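Local coordinates for protein 2-dehydropantoate 2-reductase, putative (Enterococcus faecalis, PDB 2EW2) that probably catalyses the NADPH-dependent reduction of ketopantoate to pantoate, a step of pantothenate biosynthesis, at residues K223-E228 against Y280-V285; A230-K235 against W286-K291; T276-I281 against A300-L305; E219-T224 against T296-M301; K191-G196 against A243-H248. All blocks are in the same frame, centred on the assembly; numbering follows the deposited sequence. Where two conformers were deposited one is given.

Interaction 1: residues K223-E228 against Y280-V285; sequences KTLISE and YINGAV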
# COMPACT_ATOMS: atom_id res chain seq x y z
N LYS B 223 -9.52 -8.00 5.06
CA LYS B 223 -9.13 -9.21 5.83
C LYS B 223 -7.64 -9.34 6.12
O LYS B 223 -7.26 -9.78 7.20
CB LYS B 223 -9.65 -10.48 5.16
CG LYS B 223 -11.14 -10.65 5.39
CD LYS B 223 -11.67 -11.92 4.82
CE LYS B 223 -13.17 -11.98 5.11
NZ LYS B 223 -13.72 -13.24 4.60
N THR B 224 -6.81 -8.94 5.15
CA THR B 224 -5.37 -8.96 5.37
C THR B 224 -5.03 -7.99 6.50
O THR B 224 -4.30 -8.36 7.42
CB THR B 224 -4.60 -8.60 4.10
OG1 THR B 224 -5.03 -9.45 3.02
CG2 THR B 224 -3.11 -8.78 4.31
N LEU B 225 -5.56 -6.77 6.43
CA LEU B 225 -5.33 -5.77 7.49
C LEU B 225 -5.83 -6.26 8.86
O LEU B 225 -5.12 -6.10 9.86
CB LEU B 225 -5.96 -4.40 7.13
CG LEU B 225 -5.15 -3.54 6.16
CD1 LEU B 225 -6.03 -2.50 5.49
CD2 LEU B 225 -3.98 -2.91 6.88
N ILE B 226 -7.03 -6.87 8.89
CA ILE B 226 -7.58 -7.44 10.11
C ILE B 226 -6.65 -8.51 10.69
O ILE B 226 -6.41 -8.54 11.91
CB ILE B 226 -9.02 -8.00 9.95
CG1 ILE B 226 -10.02 -6.87 9.75
CG2 ILE B 226 -9.44 -8.84 11.19
CD1 ILE B 226 -11.39 -7.35 9.30
N SER B 227 -6.14 -9.37 9.82
CA SER B 227 -5.20 -10.41 10.23
C SER B 227 -3.94 -9.87 10.89
O SER B 227 -3.43 -10.48 11.83
CB SER B 227 -4.81 -11.28 9.02
OG SER B 227 -5.93 -12.10 8.68
N GLU B 228 -3.44 -8.74 10.40
CA GLU B 228 -2.27 -8.08 10.98
C GLU B 228 -2.56 -7.51 12.37
O GLU B 228 -1.76 -7.72 13.30
CB GLU B 228 -1.72 -6.99 10.05
CG GLU B 228 -1.12 -7.54 8.76
CD GLU B 228 -0.58 -6.47 7.84
OE1 GLU B 228 -0.55 -5.28 8.23
OE2 GLU B 228 -0.16 -6.83 6.72
N TYR B 280 -1.14 6.23 15.13
CA TYR B 280 -1.74 5.67 16.35
C TYR B 280 -2.78 4.63 16.02
O TYR B 280 -3.55 4.20 16.88
CB TYR B 280 -2.32 6.81 17.22
CG TYR B 280 -1.32 7.92 17.32
CD1 TYR B 280 -0.13 7.74 18.03
CD2 TYR B 280 -1.51 9.11 16.64
CE1 TYR B 280 0.83 8.74 18.08
CE2 TYR B 280 -0.57 10.11 16.69
CZ TYR B 280 0.60 9.92 17.40
OH TYR B 280 1.54 10.93 17.44
N ILE B 281 -2.81 4.21 14.76
CA ILE B 281 -3.70 3.16 14.32
C ILE B 281 -2.81 2.13 13.62
O ILE B 281 -2.19 1.29 14.29
CB ILE B 281 -4.83 3.71 13.40
CG1 ILE B 281 -5.53 4.92 14.05
CG2 ILE B 281 -5.82 2.60 13.04
CD1 ILE B 281 -6.48 5.69 13.09
N ASN B 282 -2.68 2.22 12.30
CA ASN B 282 -1.83 1.30 11.56
C ASN B 282 -0.36 1.42 11.95
O ASN B 282 0.33 0.41 12.03
CB ASN B 282 -2.00 1.48 10.04
CG ASN B 282 -3.44 1.24 9.59
OD1 ASN B 282 -3.79 0.15 9.12
ND2 ASN B 282 -4.27 2.26 9.73
N GLY B 283 0.11 2.65 12.20
CA GLY B 283 1.50 2.89 12.63
C GLY B 283 1.82 2.19 13.95
O GLY B 283 2.94 1.74 14.16
N ALA B 284 0.83 2.08 14.83
CA ALA B 284 0.98 1.46 16.14
C ALA B 284 1.09 -0.06 16.03
O ALA B 284 1.94 -0.68 16.68
CB ALA B 284 -0.19 1.87 17.01
N VAL B 285 0.27 -0.67 15.17
CA VAL B 285 0.37 -2.11 14.86
C VAL B 285 1.75 -2.42 14.28
O VAL B 285 2.39 -3.42 14.62
CB VAL B 285 -0.73 -2.55 13.84
CG1 VAL B 285 -0.62 -4.01 13.51
CG2 VAL B 285 -2.11 -2.23 14.37
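The flat amide of Asn282 meets methyl CD2 of Leu225 with its outer end: the methyl does not lie over the plane, and the two side chains cross at about a right angle. Thr303 and Phe229 also touch Asn282, so the group sits among three helices. The second flat group, the carboxylate of Glu228, does not bond to 280-285. OE2 accepts from the backbone N of Phe298 and OE1 from that of Cys299, at the first turn of helix 297-313, with Pro297 packed alongside. The start of that helix would probably stabilise the negative charge, and the two bonds fix the rotation of a buried carboxylate. A turn further along, Val285 meets the main chain of Glu228 rather than its side chain. With Val285 CG1 anti to the backbone N (chi1 179°), that methyl is the branch turned to helix 218-235, 3.9 Å from Glu228 O. Both helices belong to the all-helical C-terminal domain of the ketopantoate reductase family, where helices 218-235 and 282-292 draw together toward their C-terminal ends. Between Glu228 CA and Val285 CA the distance is 7.6 Å; between Leu225 CA and Asn282 CA it has grown to 8.9 Å, and there the longer side chains bridge the space. Ile281 occupies the N-cap position of helix 282-292, and its O receives the N of Val285 at 3.3 Å. Phe229 and Val232, the next residues of helix 218-235 to face this way, continue the apolar surface against Val285, while Leu225 also leans on Phe298 and Thr197.

Interaction 2: residues A230-K235 against W286-K291; sequences AAVAEK and WRKGQK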
# COMPACT_ATOMS: atom_id res chain seq x y z
N ALA B 230 -4.93 -8.60 14.39
CA ALA B 230 -5.11 -9.81 15.22
C ALA B 230 -3.82 -10.53 15.58
O ALA B 230 -3.65 -10.98 16.72
CB ALA B 230 -6.08 -10.78 14.56
N ALA B 231 -2.90 -10.65 14.62
CA ALA B 231 -1.61 -11.29 14.86
C ALA B 231 -0.80 -10.62 15.97
O ALA B 231 -0.22 -11.31 16.82
CB ALA B 231 -0.78 -11.38 13.57
N VAL B 232 -0.79 -9.28 15.97
CA VAL B 232 -0.09 -8.49 16.97
C VAL B 232 -0.85 -8.45 18.32
O VAL B 232 -0.24 -8.61 19.40
CB VAL B 232 0.16 -7.05 16.44
CG1 VAL B 232 0.74 -6.17 17.50
CG2 VAL B 232 1.05 -7.07 15.18
N ALA B 233 -2.18 -8.26 18.27
CA ALA B 233 -2.99 -8.28 19.50
C ALA B 233 -2.78 -9.60 20.26
O ALA B 233 -2.66 -9.61 21.48
CB ALA B 233 -4.46 -8.08 19.19
N GLU B 234 -2.75 -10.69 19.51
CA GLU B 234 -2.52 -12.02 20.07
C GLU B 234 -1.27 -12.07 20.96
O GLU B 234 -1.29 -12.73 22.01
CB GLU B 234 -2.44 -13.04 18.94
CG GLU B 234 -2.61 -14.48 19.39
CD GLU B 234 -1.29 -15.12 19.82
OE1 GLU B 234 -1.34 -16.21 20.45
OE2 GLU B 234 -0.21 -14.54 19.53
N LYS B 235 -0.20 -11.38 20.56
CA LYS B 235 1.03 -11.32 21.34
C LYS B 235 0.84 -10.64 22.69
O LYS B 235 1.63 -10.84 23.61
CB LYS B 235 2.14 -10.59 20.58
CG LYS B 235 2.49 -11.22 19.23
CD LYS B 235 2.79 -12.69 19.37
CE LYS B 235 3.30 -13.24 18.05
NZ LYS B 235 3.38 -14.70 18.09
N TRP B 286 2.19 -1.57 13.37
CA TRP B 286 3.49 -1.71 12.71
C TRP B 286 4.63 -1.62 13.74
O TRP B 286 5.51 -2.50 13.79
CB TRP B 286 3.61 -0.66 11.59
CG TRP B 286 4.89 -0.66 10.79
CD1 TRP B 286 5.80 -1.69 10.66
CD2 TRP B 286 5.38 0.41 9.96
NE1 TRP B 286 6.83 -1.30 9.82
CE2 TRP B 286 6.60 -0.02 9.39
CE3 TRP B 286 4.91 1.70 9.67
CZ2 TRP B 286 7.35 0.80 8.54
CZ3 TRP B 286 5.66 2.51 8.82
CH2 TRP B 286 6.87 2.06 8.27
N ARG B 287 4.61 -0.59 14.59
CA ARG B 287 5.62 -0.47 15.67
C ARG B 287 5.65 -1.72 16.56
O ARG B 287 6.71 -2.30 16.81
CB ARG B 287 5.38 0.80 16.50
CG ARG B 287 6.47 1.09 17.53
CD ARG B 287 6.08 2.23 18.49
NE ARG B 287 4.90 1.88 19.29
CZ ARG B 287 3.71 2.46 19.17
NH1 ARG B 287 2.70 2.07 19.94
NH2 ARG B 287 3.53 3.44 18.28
N LYS B 288 4.48 -2.16 17.02
CA LYS B 288 4.41 -3.37 17.87
C LYS B 288 4.89 -4.62 17.15
O LYS B 288 5.64 -5.40 17.71
CB LYS B 288 2.99 -3.60 18.38
CG LYS B 288 2.51 -2.58 19.41
CD LYS B 288 1.03 -2.82 19.75
CE LYS B 288 0.56 -1.87 20.88
NZ LYS B 288 1.17 -2.20 22.23
N GLY B 289 4.43 -4.81 15.90
CA GLY B 289 4.88 -5.93 15.09
C GLY B 289 6.39 -6.03 14.96
O GLY B 289 6.95 -7.11 14.99
N GLN B 290 7.06 -4.89 14.80
CA GLN B 290 8.50 -4.87 14.68
C GLN B 290 9.14 -5.39 15.97
O GLN B 290 10.12 -6.12 15.93
CB GLN B 290 9.00 -3.45 14.39
CG GLN B 290 8.68 -2.97 12.96
CD GLN B 290 9.27 -3.90 11.91
OE1 GLN B 290 10.49 -4.00 11.78
NE2 GLN B 290 8.41 -4.59 11.17
N LYS B 291 8.58 -5.01 17.11
CA LYS B 291 9.20 -5.44 18.36
C LYS B 291 8.83 -6.87 18.73
O LYS B 291 9.58 -7.54 19.44
CB LYS B 291 8.97 -4.42 19.48
CG LYS B 291 7.60 -4.32 20.03
CD LYS B 291 7.67 -3.71 21.45
CE LYS B 291 6.25 -3.43 21.99
NZ LYS B 291 6.22 -2.82 23.34
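Lys288 lays its aliphatic chain against Val232, and its atoms change character along the way. CB meets methyl CG1 of Val232 at 3.5 Å. The chain then runs extended through CG and CD, crossing the valine at about a right angle; CD is still 4.0 Å from the same Val232 CG1. Trp189 of helix 184-195 touches both residues. The turn comes about the CD-CE bond (chi4 -70°) and carries NZ away from the valine to three carboxylates, forming salt bridges with Glu236, Asp115 and Glu114. The other methyl of Val232, CG2, rests on the backbone of the next residue, 4.0 Å from Gly289 CA and 4.1 Å from Gly289 N. With chi1 at 174°, CG1 is anti to the valine N, which spreads the two methyls over adjacent residues of helix 282-292. Because Gly289 brings no side chain, the main chains come close here, Val232 CA lying 5.9 Å from Gly289 CA. This is the tail of helix 218-235 packed on the later turns of helix 282-292 in the C-terminal helical domain, with Val285, Tyr292 and Thr296 also touching Val232. No hydrogen bond crosses between 230-235 and 286-291. The lysine thus serves two environments: its methylenes are buried as hydrocarbon, while the surrounding acids probably keep the ammonium group charged and tie the helices to the region of helix 114-117.

Interaction 3: residues T276-I281 against A300-L305; sequences TEIDYI and AMLTQL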
# COMPACT_ATOMS: atom_id res chain seq x y z
N THR B 276 -3.17 13.18 9.67
CA THR B 276 -4.06 12.10 10.09
C THR B 276 -3.61 11.49 11.41
O THR B 276 -2.51 11.77 11.88
CB THR B 276 -4.10 10.96 9.04
OG1 THR B 276 -2.84 10.27 9.04
CG2 THR B 276 -4.36 11.52 7.63
N GLU B 277 -4.44 10.62 11.97
CA GLU B 277 -4.10 9.83 13.17
C GLU B 277 -3.40 8.50 12.86
O GLU B 277 -3.31 7.64 13.74
CB GLU B 277 -5.37 9.53 13.96
CG GLU B 277 -6.07 10.74 14.58
CD GLU B 277 -5.18 11.49 15.56
OE1 GLU B 277 -4.59 10.83 16.44
OE2 GLU B 277 -5.06 12.73 15.45
N ILE B 278 -2.90 8.33 11.63
CA ILE B 278 -2.43 7.00 11.17
C ILE B 278 -1.34 6.37 12.06
O ILE B 278 -1.31 5.15 12.24
CB ILE B 278 -2.04 6.98 9.64
CG1 ILE B 278 -1.87 5.53 9.13
CG2 ILE B 278 -0.76 7.75 9.35
CD1 ILE B 278 -3.00 5.03 8.29
N ASP B 279 -0.48 7.20 12.64
CA ASP B 279 0.60 6.70 13.49
C ASP B 279 0.11 5.96 14.72
O ASP B 279 0.84 5.15 15.26
CB ASP B 279 1.55 7.82 13.90
CG ASP B 279 2.48 8.25 12.78
OD1 ASP B 279 2.68 7.49 11.82
OD2 ASP B 279 3.02 9.36 12.86
N TYR B 280 -1.14 6.23 15.13
CA TYR B 280 -1.74 5.67 16.35
C TYR B 280 -2.78 4.63 16.02
O TYR B 280 -3.55 4.20 16.88
CB TYR B 280 -2.32 6.81 17.22
CG TYR B 280 -1.32 7.92 17.32
CD1 TYR B 280 -0.13 7.74 18.03
CD2 TYR B 280 -1.51 9.11 16.64
CE1 TYR B 280 0.83 8.74 18.08
CE2 TYR B 280 -0.57 10.11 16.69
CZ TYR B 280 0.60 9.92 17.40
OH TYR B 280 1.54 10.93 17.44
N ILE B 281 -2.81 4.21 14.76
CA ILE B 281 -3.70 3.16 14.32
C ILE B 281 -2.81 2.13 13.62
O ILE B 281 -2.19 1.29 14.29
CB ILE B 281 -4.83 3.71 13.40
CG1 ILE B 281 -5.53 4.92 14.05
CG2 ILE B 281 -5.82 2.60 13.04
CD1 ILE B 281 -6.48 5.69 13.09
N ALA B 300 2.18 -1.26 7.32
CA ALA B 300 3.37 -0.47 7.02
C ALA B 300 3.21 0.32 5.73
O ALA B 300 3.48 1.52 5.69
CB ALA B 300 4.62 -1.37 6.96
N MSE B 301 2.77 -0.34 4.67
CA MSE B 301 2.59 0.34 3.40
C MSE B 301 1.50 1.39 3.47
O MSE B 301 1.65 2.48 2.94
CB MSE B 301 2.27 -0.64 2.28
CG MSE B 301 2.21 0.09 0.94
SE MSE B 301 1.97 -1.07 -0.62
CE MSE B 301 1.40 -2.55 0.10
N LEU B 302 0.39 1.06 4.11
CA LEU B 302 -0.71 2.00 4.21
C LEU B 302 -0.28 3.24 4.98
O LEU B 302 -0.58 4.37 4.58
CB LEU B 302 -1.93 1.35 4.86
CG LEU B 302 -3.24 2.15 4.85
CD1 LEU B 302 -3.64 2.50 3.40
CD2 LEU B 302 -4.31 1.34 5.57
N THR B 303 0.45 3.01 6.08
CA THR B 303 0.99 4.13 6.88
C THR B 303 1.88 5.06 6.02
O THR B 303 1.69 6.28 6.02
CB THR B 303 1.75 3.63 8.12
OG1 THR B 303 0.87 2.82 8.93
CG2 THR B 303 2.26 4.81 8.96
N GLN B 304 2.81 4.46 5.28
CA GLN B 304 3.71 5.22 4.41
C GLN B 304 2.97 5.96 3.29
O GLN B 304 3.29 7.10 2.98
CB GLN B 304 4.79 4.29 3.82
CG GLN B 304 5.82 3.78 4.85
CD GLN B 304 6.67 2.63 4.28
OE1 GLN B 304 7.36 2.79 3.28
NE2 GLN B 304 6.60 1.47 4.92
N LEU B 305 1.96 5.32 2.70
CA LEU B 305 1.17 5.96 1.63
C LEU B 305 0.42 7.17 2.16
O LEU B 305 0.42 8.24 1.53
CB LEU B 305 0.18 4.96 1.00
CG LEU B 305 0.81 3.80 0.19
CD1 LEU B 305 -0.28 2.86 -0.31
CD2 LEU B 305 1.63 4.33 -0.96
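Ile278 packs its CG1 onto Thr303 in the dense, buried part of the contact, where Ile278 CG1 lies 3.9 Å from both Thr303 OG1 and Thr303 CA, with the side chains meeting at a slant. The isoleucine has CG1 anti to its backbone N (chi1 -167°), which directs the branch at helix 297-313, but chi2 at 104° is away from the staggered positions. That twist takes CD1 along the helix to Leu302, where Ile278 CD1 stands 4.5 Å from Leu302 CG. Thr303 OG1 is not left to the hydrocarbon; it is hydrogen-bonded to Cys299 O, one turn earlier in its own helix. Met265, Val306 and His307 add to the packing round Ile278.

Asp279, partly exposed, makes a single touch on the more open side. Its CA-CB bond points away from the helix, yet the carboxylate swings back until Asp279 OD1 comes within 3.9 Å of Thr303 CG2. The same OD1 is hydrogen-bonded to His307 NE2, a partner that holds the acid over the helix. Asp279 CB also sits 4.1 Å above the plane of the Tyr280 ring, over its centre.

Further along helix 297-313, Glu311 is a magnesium ligand of this protein, unoccupied in this chain; its side chain is about 11 Å from that of Ile278. Leu302 and Leu305 also pack on Met301 of the second subunit. In the loop leading to helix 282-292, Thr276 OG1 accepts from Ile278 N at 3.2 Å (159° at the hydrogen), making an ST turn that leads into the 3-10 turn carrying Ile278 and Asp279.

Interaction 4: residues E219-T224 against T296-M301; sequences ESLVKT and TPFCAM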
# COMPACT_ATOMS: atom_id res chain seq x y z
N GLU B 219 -12.71 -7.18 0.06
CA GLU B 219 -12.56 -8.29 1.00
C GLU B 219 -11.10 -8.62 1.33
O GLU B 219 -10.76 -8.86 2.50
CB GLU B 219 -13.28 -9.55 0.51
CG GLU B 219 -13.26 -10.65 1.56
CD GLU B 219 -13.94 -11.93 1.12
OE1 GLU B 219 -14.36 -12.04 -0.05
OE2 GLU B 219 -14.05 -12.84 1.97
N SER B 220 -10.25 -8.65 0.30
CA SER B 220 -8.85 -9.03 0.46
C SER B 220 -8.07 -7.97 1.25
O SER B 220 -7.36 -8.30 2.20
CB SER B 220 -8.19 -9.33 -0.89
OG SER B 220 -8.08 -8.17 -1.70
N LEU B 221 -8.25 -6.71 0.88
CA LEU B 221 -7.61 -5.61 1.58
C LEU B 221 -7.99 -5.61 3.07
O LEU B 221 -7.12 -5.58 3.95
CB LEU B 221 -7.96 -4.27 0.93
CG LEU B 221 -7.26 -3.99 -0.40
CD1 LEU B 221 -7.94 -2.81 -1.11
CD2 LEU B 221 -5.75 -3.73 -0.22
N VAL B 222 -9.30 -5.65 3.33
CA VAL B 222 -9.79 -5.57 4.70
C VAL B 222 -9.34 -6.77 5.56
O VAL B 222 -8.83 -6.57 6.64
CB VAL B 222 -11.33 -5.41 4.74
CG1 VAL B 222 -11.82 -5.54 6.18
CG2 VAL B 222 -11.74 -4.06 4.13
N LYS B 223 -9.52 -8.00 5.06
CA LYS B 223 -9.13 -9.21 5.83
C LYS B 223 -7.64 -9.34 6.12
O LYS B 223 -7.26 -9.78 7.20
CB LYS B 223 -9.65 -10.48 5.16
CG LYS B 223 -11.14 -10.65 5.39
CD LYS B 223 -11.67 -11.92 4.82
CE LYS B 223 -13.17 -11.98 5.11
NZ LYS B 223 -13.72 -13.24 4.60
N THR B 224 -6.81 -8.94 5.15
CA THR B 224 -5.37 -8.96 5.37
C THR B 224 -5.03 -7.99 6.50
O THR B 224 -4.30 -8.36 7.42
CB THR B 224 -4.60 -8.60 4.10
OG1 THR B 224 -5.03 -9.45 3.02
CG2 THR B 224 -3.11 -8.78 4.31
N THR B 296 3.79 -7.00 9.56
CA THR B 296 2.58 -6.20 9.37
C THR B 296 2.74 -5.32 8.11
O THR B 296 2.66 -4.09 8.18
CB THR B 296 2.30 -5.29 10.60
OG1 THR B 296 3.39 -4.39 10.75
CG2 THR B 296 2.16 -6.12 11.88
N PRO B 297 2.99 -5.94 6.94
CA PRO B 297 3.33 -5.14 5.77
C PRO B 297 2.20 -4.26 5.20
O PRO B 297 2.48 -3.16 4.73
CB PRO B 297 3.74 -6.22 4.74
CG PRO B 297 2.91 -7.42 5.16
CD PRO B 297 3.01 -7.39 6.64
N PHE B 298 0.95 -4.72 5.23
CA PHE B 298 -0.15 -3.85 4.76
C PHE B 298 -0.27 -2.62 5.66
O PHE B 298 -0.44 -1.50 5.16
CB PHE B 298 -1.47 -4.60 4.66
CG PHE B 298 -1.62 -5.43 3.39
CD1 PHE B 298 -0.55 -6.18 2.88
CD2 PHE B 298 -2.85 -5.46 2.71
CE1 PHE B 298 -0.72 -6.96 1.71
CE2 PHE B 298 -3.01 -6.24 1.54
CZ PHE B 298 -1.95 -6.98 1.05
N CYS B 299 -0.16 -2.80 6.96
CA CYS B 299 -0.14 -1.64 7.89
C CYS B 299 0.99 -0.70 7.58
O CYS B 299 0.80 0.50 7.58
CB CYS B 299 -0.06 -2.08 9.38
SG CYS B 299 -1.62 -2.70 9.99
N ALA B 300 2.18 -1.26 7.32
CA ALA B 300 3.37 -0.47 7.02
C ALA B 300 3.21 0.32 5.73
O ALA B 300 3.48 1.52 5.69
CB ALA B 300 4.62 -1.37 6.96
N MSE B 301 2.77 -0.34 4.67
CA MSE B 301 2.59 0.34 3.40
C MSE B 301 1.50 1.39 3.47
O MSE B 301 1.65 2.48 2.94
CB MSE B 301 2.27 -0.64 2.28
CG MSE B 301 2.21 0.09 0.94
SE MSE B 301 1.97 -1.07 -0.62
CE MSE B 301 1.40 -2.55 0.10
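A CH-pi contact carries most of this interface: methyl CG2 of Thr224 lies over the centre of the Phe298 ring, 3.6 Å from the centroid and only 6° off the ring normal. Thr224 CB adds a second touch, 3.8 Å from Phe298 CE2. The methyl gets there because it is anti to the threonine N (chi1 -53° being that of OG1), so it projects at the neighbouring helix.

Apolar packing is lighter. Leu221, one turn back, brings CD2 to 4.1 Å from Phe298 CE2 at an oblique approach, and the two side chains cross at about a right angle.

Hydrogen bonding stays within helix 218-235. Thr224 OG1 gives its proton to Ser220 O at 2.7 Å, tilted 32° out of the carbonyl plane, while Thr224 N reaches the same oxygen from the opposite face. Two donors thus grip one carbonyl, and the first of them fixes the threonine rotation that presents CG2 to the ring. On the outer side, Lys223 NZ forms a salt bridge with Glu219 OE2 at 2.7 Å, in which the oxygen offers its anti lone pair, and Lys223 also makes a cation-pi contact with Tyr246.

The contact joins the beginning of helix 218-235 to the first turns of helix 297-313 in the C-terminal domain. Helices 209-214 and 242-252 lie behind it through Phe212 and Tyr246, and Met301 of the second subunit packs on Phe298.

Interaction 5: residues K191-G196 against A243-H248; sequences KACVNG and AEVYTH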
# COMPACT_ATOMS: atom_id res chain seq x y z
N LYS B 191 -11.78 -1.51 17.92
CA LYS B 191 -12.05 -0.20 17.34
C LYS B 191 -10.91 0.24 16.40
O LYS B 191 -11.16 0.78 15.31
CB LYS B 191 -12.26 0.82 18.45
CG LYS B 191 -12.51 2.25 18.01
CD LYS B 191 -13.02 3.05 19.22
CE LYS B 191 -13.07 4.53 18.97
NZ LYS B 191 -11.72 5.14 19.20
N ALA B 192 -9.68 0.01 16.83
CA ALA B 192 -8.50 0.39 16.04
C ALA B 192 -8.47 -0.44 14.75
O ALA B 192 -8.10 0.07 13.71
CB ALA B 192 -7.21 0.19 16.84
N CYS B 193 -8.85 -1.70 14.86
CA CYS B 193 -8.98 -2.60 13.72
C CYS B 193 -9.96 -2.04 12.68
O CYS B 193 -9.61 -1.91 11.51
CB CYS B 193 -9.37 -4.00 14.19
SG CYS B 193 -9.03 -5.19 12.96
N VAL B 194 -11.16 -1.65 13.11
CA VAL B 194 -12.12 -1.01 12.23
C VAL B 194 -11.54 0.26 11.62
O VAL B 194 -11.62 0.47 10.39
CB VAL B 194 -13.43 -0.68 12.99
CG1 VAL B 194 -14.33 0.24 12.16
CG2 VAL B 194 -14.16 -1.98 13.36
N ASN B 195 -10.94 1.09 12.46
CA ASN B 195 -10.34 2.34 12.01
C ASN B 195 -9.02 2.15 11.24
O ASN B 195 -8.47 3.12 10.73
CB ASN B 195 -10.08 3.26 13.21
CG ASN B 195 -11.38 3.82 13.80
OD1 ASN B 195 -12.39 3.94 13.12
ND2 ASN B 195 -11.34 4.17 15.09
N GLY B 196 -8.52 0.92 11.18
CA GLY B 196 -7.26 0.63 10.51
C GLY B 196 -7.49 0.11 9.10
O GLY B 196 -6.53 -0.28 8.40
N ALA B 243 -13.79 -12.63 12.18
CA ALA B 243 -15.06 -12.75 11.46
C ALA B 243 -16.07 -11.70 11.93
O ALA B 243 -16.72 -11.05 11.11
CB ALA B 243 -15.62 -14.20 11.60
N GLU B 244 -16.17 -11.49 13.25
CA GLU B 244 -17.06 -10.46 13.77
C GLU B 244 -16.63 -9.07 13.31
O GLU B 244 -17.47 -8.22 12.99
CB GLU B 244 -17.14 -10.50 15.31
CG GLU B 244 -18.22 -9.57 15.93
CD GLU B 244 -17.78 -8.10 16.07
OE1 GLU B 244 -18.62 -7.19 15.85
OE2 GLU B 244 -16.59 -7.84 16.39
N VAL B 245 -15.31 -8.83 13.32
CA VAL B 245 -14.80 -7.53 12.88
C VAL B 245 -15.12 -7.31 11.39
O VAL B 245 -15.56 -6.23 11.02
CB VAL B 245 -13.29 -7.36 13.16
CG1 VAL B 245 -12.77 -6.04 12.56
CG2 VAL B 245 -13.02 -7.41 14.67
N TYR B 246 -14.89 -8.31 10.55
CA TYR B 246 -15.26 -8.22 9.13
C TYR B 246 -16.75 -7.95 8.92
O TYR B 246 -17.13 -7.13 8.09
CB TYR B 246 -14.86 -9.48 8.36
CG TYR B 246 -15.09 -9.34 6.86
CD1 TYR B 246 -14.32 -8.44 6.10
CD2 TYR B 246 -16.08 -10.09 6.21
CE1 TYR B 246 -14.52 -8.28 4.74
CE2 TYR B 246 -16.29 -9.95 4.82
CZ TYR B 246 -15.51 -9.04 4.10
OH TYR B 246 -15.71 -8.88 2.75
N THR B 247 -17.58 -8.64 9.69
CA THR B 247 -19.03 -8.50 9.63
C THR B 247 -19.45 -7.08 9.97
O THR B 247 -20.31 -6.50 9.30
CB THR B 247 -19.72 -9.52 10.53
OG1 THR B 247 -19.61 -10.82 9.93
CG2 THR B 247 -21.23 -9.20 10.70
N HIS B 248 -18.84 -6.51 11.00
CA HIS B 248 -19.09 -5.13 11.36
C HIS B 248 -18.73 -4.18 10.21
O HIS B 248 -19.48 -3.25 9.87
CB HIS B 248 -18.28 -4.76 12.60
CG HIS B 248 -18.40 -3.32 12.98
ND1 HIS B 248 -19.35 -2.86 13.86
CD2 HIS B 248 -17.71 -2.23 12.57
CE1 HIS B 248 -19.23 -1.55 13.98
NE2 HIS B 248 -18.24 -1.15 13.21
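Val194 CG2 presses on the imidazole of His248, 3.6 Å from His248 CD2 and 4.2 Å from its NE2, coming in obliquely with the side chains at about a right angle. Beside this pair lies a more buried one, in which Cys193 SG rests 3.9 Å from Val245 CG1. The same valine methyl closes the set, Val245 CG1 being 4.4 Å from Val194 CG2. All of this is van der Waals contact; no hydrogen bond passes between 191-196 and 243-248.

Torsions place these groups. Cys193 has SG anti to its backbone N (chi1 -162°), which pushes the sulfur at the opposing helix. His248 has CG anti to its own N (chi1 176°), carrying the ring across one turn beyond Val245.

In the next shell, Ile226 packs on both Cys193 and Val245, and Phe229 on Cys193. Arg190, a turn before Val194, touches Val245 and His248 and holds Glu244 OE2 in a salt bridge through NE, so polar groups border the apolar patch. Val194 O accepts from Thr197 OG1 where helix 184-195 gives way to a turn.

The axes of segments 191-195 and 243-248 come within 10.3 Å and cross at -49°; four residues make the contact. Helix 242-252 thereby lies across the end of helix 184-195, and helix 218-235 packs against both through Ile226, in the helical C-terminal domain.

Overall arrangement
All five interactions lie in the helical C-terminal domain. Interactions 1, 2 and 4 share helix 218-235, which meets helix 282-292 along its middle and tail and helix 297-313 nearer its start; Glu228 ties interaction 1 to the helix start used by interaction 4. Interactions 3 and 4 both use helix 297-313 and border the second subunit. Interactions 1 and 2 are wholly buried, though the second ends in a cluster of charges; interactions 3, 4 and 5 each reach a partly exposed residue. Their chemistry shifts accordingly: methyls on main chain, amide and lysine methylenes in 1 and 2, isoleucine on threonine in 3, methyl on a phenyl face in 4, sulfur and imidazole against valines in 5.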